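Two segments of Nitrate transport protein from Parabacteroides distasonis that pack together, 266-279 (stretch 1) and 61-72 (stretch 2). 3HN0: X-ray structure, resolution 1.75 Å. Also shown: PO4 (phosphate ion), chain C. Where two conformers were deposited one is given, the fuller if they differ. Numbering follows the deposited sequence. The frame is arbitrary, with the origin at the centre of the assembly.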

# COMPACT_ATOMS: atom_id res chain seq x y z
N PRO A 266 -7.81 6.94 -22.10
CA PRO A 266 -7.43 8.35 -21.84
C PRO A 266 -8.62 9.32 -21.76
O PRO A 266 -8.54 10.35 -21.07
CB PRO A 266 -6.53 8.71 -23.04
CG PRO A 266 -6.63 7.57 -24.00
CD PRO A 266 -7.19 6.39 -23.32
N LYS A 267 -9.70 9.03 -22.49
CA LYS A 267 -10.89 9.85 -22.41
C LYS A 267 -11.48 9.85 -21.02
O LYS A 267 -12.06 10.85 -20.65
CB LYS A 267 -11.95 9.42 -23.44
CG LYS A 267 -11.56 9.71 -24.91
CD LYS A 267 -12.75 9.44 -25.90
N ALA A 268 -11.32 8.77 -20.25
CA ALA A 268 -11.92 8.69 -18.89
C ALA A 268 -11.38 9.79 -17.95
O ALA A 268 -12.06 10.16 -16.99
CB ALA A 268 -11.70 7.30 -18.27
N VAL A 269 -10.16 10.30 -18.21
CA VAL A 269 -9.62 11.37 -17.35
C VAL A 269 -9.58 12.70 -18.07
O VAL A 269 -9.00 13.65 -17.57
CB VAL A 269 -8.23 10.99 -16.83
CG1 VAL A 269 -8.37 9.73 -15.90
CG2 VAL A 269 -7.22 10.78 -18.00
N GLY A 270 -10.19 12.77 -19.25
CA GLY A 270 -10.22 13.97 -20.03
C GLY A 270 -9.03 14.18 -20.94
O GLY A 270 -8.79 15.31 -21.37
N GLY A 271 -8.31 13.11 -21.26
CA GLY A 271 -7.31 13.17 -22.33
C GLY A 271 -5.89 13.50 -21.90
O GLY A 271 -4.97 13.45 -22.71
N ARG A 272 -5.70 13.86 -20.64
CA ARG A 272 -4.38 14.17 -20.11
C ARG A 272 -4.39 14.09 -18.60
O ARG A 272 -5.46 14.15 -17.99
CB ARG A 272 -3.95 15.59 -20.55
CG ARG A 272 -4.78 16.72 -19.95
CD ARG A 272 -4.51 18.00 -20.67
NE ARG A 272 -5.07 19.17 -20.03
CZ ARG A 272 -6.35 19.54 -20.14
NH1 ARG A 272 -7.21 18.84 -20.86
NH2 ARG A 272 -6.77 20.64 -19.52
N LEU A 273 -3.21 13.97 -18.01
CA LEU A 273 -3.07 14.03 -16.55
C LEU A 273 -3.28 15.47 -16.13
O LEU A 273 -2.76 16.38 -16.78
CB LEU A 273 -1.68 13.59 -16.11
CG LEU A 273 -1.30 12.14 -16.32
CD1 LEU A 273 0.19 12.01 -16.01
CD2 LEU A 273 -2.15 11.20 -15.43
N PRO A 274 -4.05 15.70 -15.04
CA PRO A 274 -4.24 17.08 -14.55
C PRO A 274 -2.89 17.74 -14.23
O PRO A 274 -1.96 17.06 -13.75
CB PRO A 274 -5.04 16.88 -13.30
CG PRO A 274 -5.77 15.58 -13.52
CD PRO A 274 -4.81 14.72 -14.25
N ASP A 275 -2.78 19.04 -14.50
CA ASP A 275 -1.59 19.81 -14.15
C ASP A 275 -1.51 20.11 -12.66
O ASP A 275 -2.33 19.64 -11.85
CB ASP A 275 -1.52 21.10 -14.99
CG ASP A 275 -2.66 22.05 -14.72
OD1 ASP A 275 -3.17 22.11 -13.59
OD2 ASP A 275 -3.03 22.79 -15.66
N ALA A 276 -0.53 20.92 -12.27
CA ALA A 276 -0.21 21.07 -10.84
C ALA A 276 -1.33 21.79 -10.06
O ALA A 276 -1.47 21.56 -8.88
CB ALA A 276 1.13 21.77 -10.63
N GLY A 277 -2.16 22.59 -10.73
CA GLY A 277 -3.27 23.29 -10.06
C GLY A 277 -4.41 22.39 -9.52
O GLY A 277 -5.28 22.86 -8.80
N PHE A 278 -4.39 21.12 -9.91
CA PHE A 278 -5.39 20.15 -9.44
C PHE A 278 -5.31 19.96 -7.93
O PHE A 278 -6.35 19.74 -7.26
CB PHE A 278 -5.15 18.82 -10.14
CG PHE A 278 -6.17 17.75 -9.87
CD1 PHE A 278 -7.52 17.99 -10.00
CD2 PHE A 278 -5.74 16.44 -9.60
CE1 PHE A 278 -8.42 16.95 -9.84
CE2 PHE A 278 -6.67 15.42 -9.42
CZ PHE A 278 -7.97 15.66 -9.56
N ILE A 279 -4.09 20.05 -7.40
CA ILE A 279 -3.80 19.85 -5.96
C ILE A 279 -3.38 21.19 -5.32
O ILE A 279 -2.57 21.89 -5.87
CB ILE A 279 -2.75 18.76 -5.85
CG1 ILE A 279 -3.38 17.43 -6.32
CG2 ILE A 279 -2.19 18.63 -4.40
CD1 ILE A 279 -2.43 16.34 -6.54
P PO4 C . -2.95 21.75 -19.00
O1 PO4 C . -2.05 22.57 -18.09
O2 PO4 C . -3.10 20.33 -18.47
O3 PO4 C . -2.34 21.70 -20.39
O4 PO4 C . -4.28 22.45 -19.08
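Stretch 2 (61-72) PMINAANLYNKG

Stretch 2 is a single helix laid against an irregular stretch 1, in a contact that combines apolar packing with hydrogen bonds around Asn70 and Tyr69 and buries 748 Å² summed over both sides. Residues 62-70 are helical, as the i to i-4 bonds attest (for example Asn70 N to Ala66 O, 2.9 Å), with Pro61 as N-cap; beyond them Gly72, with phi 103° and its N 3.1 Å from Tyr69 O, completes a Schellman motif. Stretch 1 has short 3-10 segments at 266-269 and 276-278 joined by a turn at Gly270 and Gly271, both with positive phi, and an extended run, 272-275. No single axis describes it, so no crossing angle is given, but it runs across the helix: the 266-to-279 CA vector is roughly perpendicular to that from 62 to 70.

Register is described by two CA-CA approaches, Gly270 to Asn67 at 4.5 Å and Phe278 to Tyr69 at 6.7 Å. The first leaves no room for a side chain at Gly270: an ideal CB would lie 2.7 Å from Asn67 OD1, and phi/psi of 86/21 independently calls for glycine.

The CA-to-CB bonds of Ala66, Tyr69 and Asn70 point toward stretch 1. Ala66 CB meets Pro274 CG at 3.7 Å, while Ile63 CG2 lies 4.0 Å from Val269 CG1. Phe278 CB sits 4.0 Å from the Tyr69 ring centroid and 7° off its normal, a CH-pi contact; the rings are oblique, planes at 56°. At the Phe278 ring edge lies selenomethionine Met62, SE to CZ 4.1 Å.

Asn70 ND2 donates to Val269 O, ending the first 3-10 segment, at 2.9 Å and, weakly at 120°, to Arg272 O in the loop at 2.7 Å. Arg272 NH2 returns a bond to Asn70 O (2.9 Å), while its NE binds phosphate O2 (2.8 Å). Water 1 joins Asn70 OD1, Asp275 N and phosphate O2. Tyr69 OH donates a very short bond to Asp275 OD1, 2.5 Å.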

# COMPACT_ATOMS: atom_id res chain seq x y z
N PRO A 61 -15.76 9.73 -8.01
CA PRO A 61 -14.59 9.00 -8.44
C PRO A 61 -13.49 9.95 -8.88
O PRO A 61 -13.76 11.03 -9.47
CB PRO A 61 -15.10 8.18 -9.61
CG PRO A 61 -16.54 7.91 -9.26
CD PRO A 61 -16.98 9.24 -8.69
N MSE A 62 -12.26 9.56 -8.56
CA MSE A 62 -11.08 10.33 -8.95
C MSE A 62 -11.05 10.60 -10.46
O MSE A 62 -10.67 11.71 -10.88
CB MSE A 62 -9.79 9.61 -8.50
CG MSE A 62 -8.52 10.32 -8.70
SE MSE A 62 -8.31 11.96 -7.78
CE MSE A 62 -8.15 11.15 -6.03
N ILE A 63 -11.45 9.63 -11.28
CA ILE A 63 -11.41 9.90 -12.76
C ILE A 63 -12.35 11.07 -13.12
O ILE A 63 -12.02 11.91 -13.93
CB ILE A 63 -11.63 8.63 -13.63
CG1 ILE A 63 -12.98 7.99 -13.42
CG2 ILE A 63 -10.53 7.57 -13.29
CD1 ILE A 63 -13.29 6.93 -14.52
N ASN A 64 -13.51 11.15 -12.47
CA ASN A 64 -14.42 12.27 -12.71
C ASN A 64 -13.82 13.55 -12.28
O ASN A 64 -13.98 14.59 -12.92
CB ASN A 64 -15.78 12.08 -12.01
CG ASN A 64 -16.56 10.87 -12.54
OD1 ASN A 64 -16.17 9.73 -12.29
ND2 ASN A 64 -17.65 11.11 -13.26
N ALA A 65 -13.15 13.53 -11.13
CA ALA A 65 -12.52 14.73 -10.60
C ALA A 65 -11.49 15.25 -11.59
O ALA A 65 -11.48 16.45 -11.98
CB ALA A 65 -11.91 14.43 -9.21
N ALA A 66 -10.66 14.35 -12.09
CA ALA A 66 -9.67 14.70 -13.08
C ALA A 66 -10.26 15.30 -14.35
O ALA A 66 -9.77 16.31 -14.87
CB ALA A 66 -8.79 13.51 -13.42
N ASN A 67 -11.29 14.65 -14.87
CA ASN A 67 -11.98 15.09 -16.07
C ASN A 67 -12.58 16.47 -15.88
O ASN A 67 -12.33 17.38 -16.65
CB ASN A 67 -13.08 14.09 -16.44
CG ASN A 67 -13.68 14.42 -17.80
OD1 ASN A 67 -12.96 14.63 -18.76
ND2 ASN A 67 -15.00 14.48 -17.87
N LEU A 68 -13.34 16.67 -14.81
CA LEU A 68 -13.89 18.00 -14.53
C LEU A 68 -12.82 19.09 -14.45
O LEU A 68 -12.98 20.19 -15.01
CB LEU A 68 -14.67 17.99 -13.22
CG LEU A 68 -15.97 17.19 -13.20
CD1 LEU A 68 -16.56 17.26 -11.75
CD2 LEU A 68 -16.92 17.71 -14.21
N TYR A 69 -11.73 18.80 -13.75
CA TYR A 69 -10.62 19.73 -13.66
C TYR A 69 -10.04 20.03 -15.06
O TYR A 69 -9.81 21.22 -15.40
CB TYR A 69 -9.53 19.25 -12.70
CG TYR A 69 -8.37 20.20 -12.65
CD1 TYR A 69 -8.39 21.28 -11.78
CD2 TYR A 69 -7.24 20.04 -13.48
CE1 TYR A 69 -7.36 22.21 -11.75
CE2 TYR A 69 -6.18 20.96 -13.46
CZ TYR A 69 -6.24 22.05 -12.60
OH TYR A 69 -5.25 23.00 -12.54
N ASN A 70 -9.79 18.99 -15.85
CA ASN A 70 -9.23 19.16 -17.18
C ASN A 70 -10.15 19.95 -18.13
O ASN A 70 -9.68 20.63 -19.05
CB ASN A 70 -8.85 17.80 -17.79
CG ASN A 70 -7.56 17.29 -17.24
OD1 ASN A 70 -6.77 18.07 -16.76
ND2 ASN A 70 -7.34 15.97 -17.29
N LYS A 71 -11.44 19.86 -17.87
CA LYS A 71 -12.45 20.54 -18.68
C LYS A 71 -12.70 21.99 -18.26
O LYS A 71 -13.43 22.69 -18.94
CB LYS A 71 -13.74 19.72 -18.69
CG LYS A 71 -13.50 18.48 -19.56
CD LYS A 71 -14.68 17.68 -19.99
CE LYS A 71 -14.33 16.87 -21.29
NZ LYS A 71 -13.05 16.00 -21.25
N GLY A 72 -12.09 22.43 -17.17
CA GLY A 72 -12.10 23.85 -16.75
C GLY A 72 -13.04 24.13 -15.59
O GLY A 72 -13.22 25.29 -15.21
O HOH W 1 -4.81 20.04 -16.42
O HOH W 2 -9.85 19.75 -22.19
O HOH W 3 -10.42 17.48 -21.13